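Local coordinates for putative uncharacterized protein TTHA0988 (Thermus thermophilus, PDB 3OEP) that is of unknown function but is a KipI-KipA homologue rather than an allophanate hydrolase, and possibly binds ATP, at residues A[260-266]-A[379-383]; A[273-278]-A[330-335]; A[282-288]-A[315-321]. All coordinates share one frame; numbering follows the deposited sequence. Where two conformers were deposited one is given.

Interaction 1: A[260-266]-A[379-383]. With SO4 (sulfate ion), chain E.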
loop_
_atom_site.group_PDB
_atom_site.type_symbol
_atom_site.label_atom_id
_atom_site.label_comp_id
_atom_site.label_asym_id
_atom_site.label_seq_id
_atom_site.Cartn_x
_atom_site.Cartn_y
_atom_site.Cartn_z
ATOM N N LEU A 260 -15.887 3.091 14.488
ATOM C CA LEU A 260 -16.513 3.226 15.805
ATOM C C LEU A 260 -16.067 4.508 16.512
ATOM O O LEU A 260 -16.896 5.242 17.061
ATOM C CB LEU A 260 -16.211 2.007 16.687
ATOM C CG LEU A 260 -16.785 2.049 18.114
ATOM C CD1 LEU A 260 -18.277 2.314 18.081
ATOM C CD2 LEU A 260 -16.482 0.766 18.868
ATOM N N ALA A 261 -14.761 4.762 16.514
ATOM C CA ALA A 261 -14.218 5.986 17.107
ATOM C C ALA A 261 -14.861 7.236 16.504
ATOM O O ALA A 261 -15.304 8.123 17.228
ATOM C CB ALA A 261 -12.696 6.032 16.950
ATOM N N ASN A 262 -14.933 7.293 15.176
ATOM C CA ASN A 262 -15.557 8.430 14.501
ATOM C C ASN A 262 -17.033 8.579 14.820
ATOM O O ASN A 262 -17.514 9.685 15.055
ATOM C CB ASN A 262 -15.362 8.343 12.984
ATOM C CG ASN A 262 -14.093 9.034 12.523
ATOM O OD1 ASN A 262 -13.677 10.038 13.105
ATOM N ND2 ASN A 262 -13.472 8.504 11.471
ATOM N N ARG A 263 -17.753 7.465 14.831
ATOM C CA ARG A 263 -19.182 7.503 15.103
ATOM C C ARG A 263 -19.495 7.954 16.533
ATOM O O ARG A 263 -20.503 8.631 16.764
ATOM C CB ARG A 263 -19.816 6.153 14.780
ATOM C CG ARG A 263 -19.969 5.958 13.272
ATOM C CD ARG A 263 -20.194 4.512 12.899
ATOM N NE ARG A 263 -20.377 4.348 11.455
ATOM C CZ ARG A 263 -20.218 3.202 10.791
ATOM N NH1 ARG A 263 -19.856 2.087 11.423
ATOM N NH2 ARG A 263 -20.412 3.171 9.476
ATOM N N LEU A 264 -18.617 7.626 17.478
ATOM C CA LEU A 264 -18.799 8.047 18.869
ATOM C C LEU A 264 -18.773 9.566 19.050
ATOM O O LEU A 264 -19.402 10.079 19.968
ATOM C CB LEU A 264 -17.745 7.406 19.773
ATOM C CG LEU A 264 -17.968 5.926 20.064
ATOM C CD1 LEU A 264 -16.675 5.285 20.575
ATOM C CD2 LEU A 264 -19.121 5.755 21.067
ATOM N N VAL A 265 -18.053 10.269 18.181
ATOM C CA VAL A 265 -17.991 11.730 18.240
ATOM C C VAL A 265 -18.787 12.409 17.117
ATOM O O VAL A 265 -18.572 13.586 16.815
ATOM C CB VAL A 265 -16.541 12.230 18.248
ATOM C CG1 VAL A 265 -15.826 11.720 19.492
ATOM C CG2 VAL A 265 -15.793 11.813 16.965
ATOM N N GLY A 266 -19.701 11.666 16.504
ATOM C CA GLY A 266 -20.607 12.220 15.501
ATOM C C GLY A 266 -20.016 12.485 14.127
ATOM O O GLY A 266 -20.628 13.196 13.325
ATOM N N ARG A 379 -20.433 9.058 25.302
ATOM C CA ARG A 379 -21.060 7.992 24.526
ATOM C C ARG A 379 -20.211 6.740 24.658
ATOM O O ARG A 379 -19.002 6.824 24.854
ATOM C CB ARG A 379 -21.169 8.345 23.045
ATOM C CG ARG A 379 -22.151 9.448 22.703
ATOM C CD ARG A 379 -22.877 9.149 21.388
ATOM N NE ARG A 379 -23.203 10.368 20.643
ATOM C CZ ARG A 379 -22.753 10.683 19.425
ATOM N NH1 ARG A 379 -21.947 9.869 18.747
ATOM N NH2 ARG A 379 -23.127 11.829 18.867
ATOM N N ALA A 380 -20.847 5.578 24.551
ATOM C CA ALA A 380 -20.117 4.316 24.547
ATOM C C ALA A 380 -20.851 3.292 23.699
ATOM O O ALA A 380 -22.081 3.249 23.692
ATOM C CB ALA A 380 -19.920 3.797 25.966
ATOM N N PHE A 381 -20.080 2.477 22.983
ATOM C CA PHE A 381 -20.619 1.377 22.182
ATOM C C PHE A 381 -19.746 0.152 22.444
ATOM O O PHE A 381 -18.530 0.284 22.577
ATOM C CB PHE A 381 -20.610 1.745 20.698
ATOM C CG PHE A 381 -21.373 0.786 19.826
ATOM C CD1 PHE A 381 -22.740 0.945 19.622
ATOM C CD2 PHE A 381 -20.726 -0.280 19.212
ATOM C CE1 PHE A 381 -23.451 0.055 18.817
ATOM C CE2 PHE A 381 -21.425 -1.173 18.407
ATOM C CZ PHE A 381 -22.790 -1.004 18.210
ATOM N N PRO A 382 -20.354 -1.045 22.524
ATOM C CA PRO A 382 -19.541 -2.214 22.835
ATOM C C PRO A 382 -18.608 -2.581 21.687
ATOM O O PRO A 382 -19.006 -2.529 20.524
ATOM C CB PRO A 382 -20.587 -3.316 23.050
ATOM C CG PRO A 382 -21.735 -2.890 22.193
ATOM C CD PRO A 382 -21.777 -1.401 22.364
ATOM N N GLN A 383 -17.370 -2.928 22.010
ATOM C CA GLN A 383 -16.462 -3.459 21.006
ATOM C C GLN A 383 -16.568 -4.966 20.993
ATOM O O GLN A 383 -16.712 -5.591 22.045
ATOM C CB GLN A 383 -15.021 -3.080 21.312
ATOM C CG GLN A 383 -14.782 -1.607 21.402
ATOM C CD GLN A 383 -13.330 -1.260 21.154
ATOM O OE1 GLN A 383 -13.028 -0.351 20.387
ATOM N NE2 GLN A 383 -12.425 -2.002 21.784
HETATM S S SO4 E . -21.330 6.815 8.473
HETATM O O1 SO4 E . -21.182 6.929 9.922
HETATM O O2 SO4 E . -20.973 5.460 8.053
HETATM O O3 SO4 E . -20.463 7.781 7.800
HETATM O O4 SO4 E . -22.722 7.082 8.113
#
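Leu260, near the end of helix 255-264, sends its two methyls to Phe381 and Gln383 of the extended loop 379-383. Leu260 CD1 sits 3.6 Å from Phe381 CB and also touches Phe381 CD2; Leu260 CD2 lies 3.9 Å from Gln383 CG. With CG anti to the backbone N (chi1 178°), the Leu260 side chain reaches the loop. Beside Phe381, an alanine here would probably open a gap and free the ring to shift. Leu264 CD2 packs 3.8 Å from Arg379 CB, the two side chains running counter to one another. Gln383 NE2 is held elsewhere, by Gly295 O.

Polar contacts gather at the helix end. Arg379 NH1 makes a weak, bent hydrogen bond to Arg263 O (2.7 Å, 116°). Leu264 O lies over one face of the same guanidinium. Arg263 points its own guanidinium edge at a sulfate ion, probably picked up from the crystallisation solution. Arg263 NE bonds to sulfate O1 at 3.1 Å and Arg263 NH2 to sulfate O2 at 2.8 Å, both nearly straight. Ala269 N also donates to it. The helix closes in a Schellman motif: Asn267 N bonds to Asn262 O, and Gly266 N, at C-prime with positive phi, to Arg263 O.

Interaction 2: A[273-278]-A[330-335]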
loop_
_atom_site.group_PDB
_atom_site.type_symbol
_atom_site.label_atom_id
_atom_site.label_comp_id
_atom_site.label_asym_id
_atom_site.label_seq_id
_atom_site.Cartn_x
_atom_site.Cartn_y
_atom_site.Cartn_z
ATOM N N LEU A 273 -8.743 10.574 11.331
ATOM C CA LEU A 273 -8.482 10.335 12.749
ATOM C C LEU A 273 -7.079 9.759 12.899
ATOM O O LEU A 273 -6.389 9.544 11.897
ATOM C CB LEU A 273 -9.558 9.421 13.362
ATOM C CG LEU A 273 -9.487 7.901 13.169
ATOM C CD1 LEU A 273 -10.677 7.241 13.860
ATOM C CD2 LEU A 273 -9.442 7.521 11.728
ATOM N N LEU A 274 -6.654 9.556 14.143
ATOM C CA LEU A 274 -5.314 9.062 14.438
ATOM C C LEU A 274 -5.315 7.548 14.655
ATOM O O LEU A 274 -6.134 7.034 15.401
ATOM C CB LEU A 274 -4.778 9.758 15.688
ATOM C CG LEU A 274 -3.291 9.577 15.984
ATOM C CD1 LEU A 274 -2.457 9.971 14.783
ATOM C CD2 LEU A 274 -2.899 10.402 17.203
ATOM N N GLU A 275 -4.392 6.852 13.989
ATOM C CA GLU A 275 -4.129 5.439 14.237
ATOM C C GLU A 275 -2.748 5.365 14.871
ATOM O O GLU A 275 -1.826 6.043 14.423
ATOM C CB GLU A 275 -4.121 4.633 12.932
ATOM C CG GLU A 275 -3.831 3.149 13.136
ATOM C CD GLU A 275 -3.646 2.399 11.835
ATOM O OE1 GLU A 275 -2.476 2.160 11.474
ATOM O OE2 GLU A 275 -4.662 2.043 11.192
ATOM N N PHE A 276 -2.604 4.546 15.907
ATOM C CA PHE A 276 -1.290 4.270 16.492
ATOM C C PHE A 276 -1.159 2.800 16.851
ATOM O O PHE A 276 -2.146 2.128 17.153
ATOM C CB PHE A 276 -1.024 5.145 17.721
ATOM C CG PHE A 276 -2.152 5.172 18.703
ATOM C CD1 PHE A 276 -2.149 4.342 19.810
ATOM C CD2 PHE A 276 -3.228 6.031 18.513
ATOM C CE1 PHE A 276 -3.202 4.368 20.712
ATOM C CE2 PHE A 276 -4.286 6.055 19.410
ATOM C CZ PHE A 276 -4.267 5.225 20.509
ATOM N N ALA A 277 0.071 2.302 16.813
ATOM C CA ALA A 277 0.325 0.890 17.035
ATOM C C ALA A 277 1.502 0.672 17.971
ATOM O O ALA A 277 2.495 1.399 17.905
ATOM C CB ALA A 277 0.570 0.187 15.706
ATOM N N TYR A 278 1.364 -0.319 18.852
ATOM C CA TYR A 278 2.428 -0.783 19.752
ATOM C C TYR A 278 2.756 0.217 20.877
ATOM O O TYR A 278 2.694 -0.124 22.065
ATOM C CB TYR A 278 3.687 -1.193 18.955
ATOM C CG TYR A 278 3.465 -2.356 17.974
ATOM C CD1 TYR A 278 3.193 -2.126 16.625
ATOM C CD2 TYR A 278 3.525 -3.677 18.411
ATOM C CE1 TYR A 278 2.987 -3.196 15.729
ATOM C CE2 TYR A 278 3.326 -4.744 17.531
ATOM C CZ TYR A 278 3.058 -4.500 16.196
ATOM O OH TYR A 278 2.864 -5.582 15.347
ATOM N N VAL A 330 -2.806 -4.368 19.418
ATOM C CA VAL A 330 -1.694 -3.460 19.260
ATOM C C VAL A 330 -2.072 -2.121 18.666
ATOM O O VAL A 330 -1.246 -1.229 18.674
ATOM C CB VAL A 330 -0.596 -4.058 18.358
ATOM C CG1 VAL A 330 -0.001 -5.293 18.998
ATOM C CG2 VAL A 330 -1.142 -4.363 16.970
ATOM N N ARG A 331 -3.304 -1.972 18.173
ATOM C CA ARG A 331 -3.649 -0.825 17.332
ATOM C C ARG A 331 -4.863 -0.070 17.859
ATOM O O ARG A 331 -5.952 -0.622 17.982
ATOM C CB ARG A 331 -3.893 -1.296 15.904
ATOM C CG ARG A 331 -3.920 -0.203 14.851
ATOM C CD ARG A 331 -3.828 -0.816 13.447
ATOM N NE ARG A 331 -2.672 -1.711 13.355
ATOM C CZ ARG A 331 -1.440 -1.365 12.987
ATOM N NH1 ARG A 331 -1.159 -0.140 12.570
ATOM N NH2 ARG A 331 -0.484 -2.283 12.994
ATOM N N GLY A 332 -4.650 1.204 18.157
ATOM C CA GLY A 332 -5.694 2.072 18.688
ATOM C C GLY A 332 -6.023 3.210 17.743
ATOM O O GLY A 332 -5.235 3.537 16.839
ATOM N N TYR A 333 -7.198 3.804 17.962
ATOM C CA TYR A 333 -7.707 4.928 17.183
ATOM C C TYR A 333 -8.198 6.040 18.092
ATOM O O TYR A 333 -8.881 5.786 19.084
ATOM C CB TYR A 333 -8.856 4.479 16.268
ATOM C CG TYR A 333 -8.354 3.508 15.252
ATOM C CD1 TYR A 333 -8.326 2.149 15.524
ATOM C CD2 TYR A 333 -7.807 3.962 14.053
ATOM C CE1 TYR A 333 -7.800 1.252 14.606
ATOM C CE2 TYR A 333 -7.280 3.075 13.132
ATOM C CZ TYR A 333 -7.279 1.728 13.409
ATOM O OH TYR A 333 -6.743 0.853 12.492
ATOM N N LEU A 334 -7.845 7.272 17.747
ATOM C CA LEU A 334 -8.344 8.438 18.457
ATOM C C LEU A 334 -9.031 9.348 17.456
ATOM O O LEU A 334 -8.396 9.836 16.524
ATOM C CB LEU A 334 -7.203 9.175 19.147
ATOM C CG LEU A 334 -7.597 10.371 20.015
ATOM C CD1 LEU A 334 -8.335 9.901 21.259
ATOM C CD2 LEU A 334 -6.353 11.178 20.377
ATOM N N ALA A 335 -10.331 9.561 17.655
ATOM C CA ALA A 335 -11.123 10.480 16.843
ATOM C C ALA A 335 -11.440 11.725 17.656
ATOM O O ALA A 335 -11.484 11.677 18.886
ATOM C CB ALA A 335 -12.404 9.808 16.390
#
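Glu275 and Tyr333 face each other as a non-hydrogen-bonded pair of two antiparallel strands, 273-277 and 331-336, inside a five-stranded sheet. On either side of them, Leu274 pairs with Leu334 and Phe276 with Gly332 through hydrogen-bonded pairs. Glu275 CB lies 3.5 Å from Tyr333 CE2. Glu275 CG stays beside the same ring, 3.4 Å from Tyr333 CE2, because the chain is extended (chi1 179°, chi2 -172°). Glu275 CD nears Arg331 CD. The carboxylate then divides its oxygens. Glu275 OE1 forms a salt bridge with Arg331 NH1 at 2.9 Å and accepts its N-H from above the carboxylate plane. Glu275 OE2 accepts from Tyr333 OH at 2.7 Å, also out of plane. Arg420 is a second salt-bridge partner of OE1, and Leu253 N donates to OE2, so this buried acid is gripped at both oxygens. Its negative charge is likely to be stabilised by the two arginines. Arg331 NE is bonded to Gly481 O, and Ala277 CB covers one face of its guanidinium.

On the other face of the sheet, the Phe276 ring lies over Gly332, where a CB would clash. Gly332 CA makes a CH-pi contact 4.1 Å from the Phe276 ring centroid, 19° off the normal.

Interaction 3: A[282-288]-A[315-321]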
loop_
_atom_site.group_PDB
_atom_site.type_symbol
_atom_site.label_atom_id
_atom_site.label_comp_id
_atom_site.label_asym_id
_atom_site.label_seq_id
_atom_site.Cartn_x
_atom_site.Cartn_y
_atom_site.Cartn_z
ATOM N N VAL A 282 2.055 10.911 23.088
ATOM C CA VAL A 282 1.658 11.750 24.207
ATOM C C VAL A 282 1.112 13.041 23.600
ATOM O O VAL A 282 1.833 13.748 22.893
ATOM C CB VAL A 282 2.851 12.051 25.127
ATOM C CG1 VAL A 282 2.423 12.952 26.289
ATOM C CG2 VAL A 282 3.474 10.744 25.643
ATOM N N LEU A 283 -0.158 13.332 23.871
ATOM C CA LEU A 283 -0.871 14.424 23.210
ATOM C C LEU A 283 -1.436 15.385 24.242
ATOM O O LEU A 283 -1.917 14.961 25.288
ATOM C CB LEU A 283 -2.043 13.876 22.386
ATOM C CG LEU A 283 -1.752 12.767 21.386
ATOM C CD1 LEU A 283 -3.050 12.234 20.777
ATOM C CD2 LEU A 283 -0.779 13.270 20.305
ATOM N N THR A 284 -1.415 16.677 23.935
ATOM C CA THR A 284 -2.025 17.667 24.822
ATOM C C THR A 284 -3.037 18.519 24.053
ATOM O O THR A 284 -2.739 19.024 22.969
ATOM C CB THR A 284 -0.950 18.531 25.498
ATOM O OG1 THR A 284 -0.066 17.673 26.227
ATOM C CG2 THR A 284 -1.583 19.545 26.461
ATOM N N ALA A 285 -4.237 18.645 24.615
ATOM C CA ALA A 285 -5.306 19.427 24.007
ATOM C C ALA A 285 -4.965 20.916 24.045
ATOM O O ALA A 285 -4.446 21.413 25.042
ATOM C CB ALA A 285 -6.636 19.165 24.729
ATOM N N LEU A 286 -5.252 21.614 22.948
ATOM C CA LEU A 286 -5.061 23.067 22.863
ATOM C C LEU A 286 -6.389 23.824 22.974
ATOM O O LEU A 286 -6.417 25.062 23.027
ATOM C CB LEU A 286 -4.369 23.416 21.547
ATOM C CG LEU A 286 -3.008 22.745 21.349
ATOM C CD1 LEU A 286 -2.425 23.136 20.001
ATOM C CD2 LEU A 286 -2.034 23.104 22.498
ATOM N N ARG A 287 -7.482 23.074 23.015
ATOM C CA ARG A 287 -8.816 23.609 23.260
ATOM C C ARG A 287 -9.590 22.480 23.928
ATOM O O ARG A 287 -9.121 21.346 23.940
ATOM C CB ARG A 287 -9.492 24.004 21.948
ATOM C CG ARG A 287 -9.672 22.845 20.967
ATOM C CD ARG A 287 -10.236 23.308 19.626
ATOM N NE ARG A 287 -11.650 23.670 19.733
ATOM C CZ ARG A 287 -12.183 24.867 19.459
ATOM N NH1 ARG A 287 -11.439 25.882 19.022
ATOM N NH2 ARG A 287 -13.492 25.047 19.614
ATOM N N ASP A 288 -10.766 22.774 24.476
ATOM C CA ASP A 288 -11.611 21.717 25.025
ATOM C C ASP A 288 -12.167 20.890 23.867
ATOM O O ASP A 288 -12.808 21.435 22.957
ATOM C CB ASP A 288 -12.760 22.299 25.865
ATOM C CG ASP A 288 -12.279 23.041 27.113
ATOM O OD1 ASP A 288 -11.166 22.766 27.618
ATOM O OD2 ASP A 288 -13.033 23.918 27.602
ATOM N N TRP A 315 -11.912 16.161 26.795
ATOM C CA TRP A 315 -10.472 16.315 26.851
ATOM C C TRP A 315 -10.198 17.817 26.987
ATOM O O TRP A 315 -10.230 18.553 26.003
ATOM C CB TRP A 315 -9.874 15.711 25.586
ATOM C CG TRP A 315 -8.377 15.722 25.483
ATOM C CD1 TRP A 315 -7.469 16.045 26.455
ATOM C CD2 TRP A 315 -7.613 15.344 24.331
ATOM N NE1 TRP A 315 -6.186 15.922 25.962
ATOM C CE2 TRP A 315 -6.249 15.496 24.663
ATOM C CE3 TRP A 315 -7.952 14.924 23.040
ATOM C CZ2 TRP A 315 -5.224 15.221 23.754
ATOM C CZ3 TRP A 315 -6.927 14.660 22.134
ATOM C CH2 TRP A 315 -5.586 14.813 22.497
ATOM N N PRO A 316 -9.971 18.286 28.229
ATOM C CA PRO A 316 -9.890 19.728 28.449
ATOM C C PRO A 316 -8.584 20.342 27.978
ATOM O O PRO A 316 -7.549 19.672 27.986
ATOM C CB PRO A 316 -10.014 19.869 29.972
ATOM C CG PRO A 316 -10.506 18.563 30.466
ATOM C CD PRO A 316 -9.998 17.546 29.505
ATOM N N ARG A 317 -8.646 21.612 27.590
ATOM C CA ARG A 317 -7.475 22.367 27.169
ATOM C C ARG A 317 -6.345 22.214 28.181
ATOM O O ARG A 317 -6.562 22.340 29.390
ATOM C CB ARG A 317 -7.832 23.849 27.014
ATOM C CG ARG A 317 -6.644 24.773 26.826
ATOM C CD ARG A 317 -7.128 26.202 26.660
ATOM N NE ARG A 317 -7.614 26.437 25.306
ATOM C CZ ARG A 317 -8.464 27.396 24.949
ATOM N NH1 ARG A 317 -8.969 28.240 25.847
ATOM N NH2 ARG A 317 -8.818 27.504 23.672
ATOM N N GLY A 318 -5.147 21.927 27.675
ATOM C CA GLY A 318 -3.949 21.847 28.504
ATOM C C GLY A 318 -3.729 20.524 29.214
ATOM O O GLY A 318 -2.704 20.349 29.863
ATOM N N LYS A 319 -4.676 19.593 29.103
ATOM C CA LYS A 319 -4.531 18.286 29.739
ATOM C C LYS A 319 -3.918 17.288 28.769
ATOM O O LYS A 319 -4.208 17.310 27.568
ATOM C CB LYS A 319 -5.875 17.769 30.254
ATOM C CG LYS A 319 -6.582 18.722 31.229
ATOM C CD LYS A 319 -5.723 19.079 32.429
ATOM C CE LYS A 319 -6.502 19.924 33.444
ATOM N NZ LYS A 319 -5.735 20.132 34.701
ATOM N N THR A 320 -3.080 16.405 29.310
ATOM C CA THR A 320 -2.306 15.469 28.508
ATOM C C THR A 320 -2.935 14.084 28.508
ATOM O O THR A 320 -3.294 13.540 29.558
ATOM C CB THR A 320 -0.854 15.416 28.995
ATOM O OG1 THR A 320 -0.289 16.731 28.882
ATOM C CG2 THR A 320 -0.021 14.420 28.171
ATOM N N LEU A 321 -3.067 13.541 27.303
ATOM C CA LEU A 321 -3.642 12.231 27.051
ATOM C C LEU A 321 -2.512 11.262 26.699
ATOM O O LEU A 321 -1.671 11.561 25.841
ATOM C CB LEU A 321 -4.622 12.337 25.885
ATOM C CG LEU A 321 -5.356 11.072 25.446
ATOM C CD1 LEU A 321 -6.254 10.542 26.556
ATOM C CD2 LEU A 321 -6.155 11.389 24.172
#
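Trp315 begins 315-321 by laying its indole under Ala285. Ala285 CB makes a CH-pi contact 3.6 Å from the centroid of the five-membered ring of Trp315. Leu321 CD2 lies over the opposite face, and Trp315 CH2 meets Leu283 CB at 3.7 Å. The Trp315 chi1 of -178° turns CG away from its own backbone N, which sends the indole back under the turn. Trp315 NE1 bonds to Lys319 O at 2.9 Å.

The type II turn from Pro316 to Lys319 carries the chain from strand 311-315 to strand 320-325, which pairs antiparallel with 282-285 in the six-stranded sheet. Pro316 O touches Ala285 CB. Arg317 is tied to 282-288 twice. Arg317 N donates to Asp288 OD1 at 2.8 Å, nearly along the C-O axis and almost straight at 176°. Arg317 NE bonds to Leu286 O at 2.9 Å, from above the carbonyl plane. Gly318, with positive phi, gives its N-H to Ala285 O. Lys319 O takes Ala285 N and Trp315 NE1 from opposite faces of the carbonyl plane.

Thr320 OG1 lies 2.8 Å from Thr284 OG1, which also bonds to Glu226. Thr320 CG2 presses tightly on Val282 CG1. Leu321 pairs with Leu283 through two backbone bonds.

The chemistry implies a turn tied to 282-288 by backbone and side-chain bonds. The indole, covered on both faces and bonded at NE1, is probably held from turning.

Overall arrangement
The three contacts are nested along the chain, interaction 3 within interaction 2 and interaction 2 within interaction 1. Interaction 2 is buried and joins two strands of the five-stranded sheet. Interaction 3 is partly buried and joins strands of the six-stranded sheet at a turn. Interaction 1 is a surface contact between a helix end and a loop. Ala261 and Asn262 pack on Leu273 and Ala335, so the helix rests on the sheet of interaction 2. Leu334 reaches from that sheet to Leu283, Leu321 and Trp315 of interaction 3. Interactions 1 and 3 do not touch. Buried charge marks interaction 2, turn bonds interaction 3; methyl packing, one weak bond and a sulfate-binding arginine mark interaction 1.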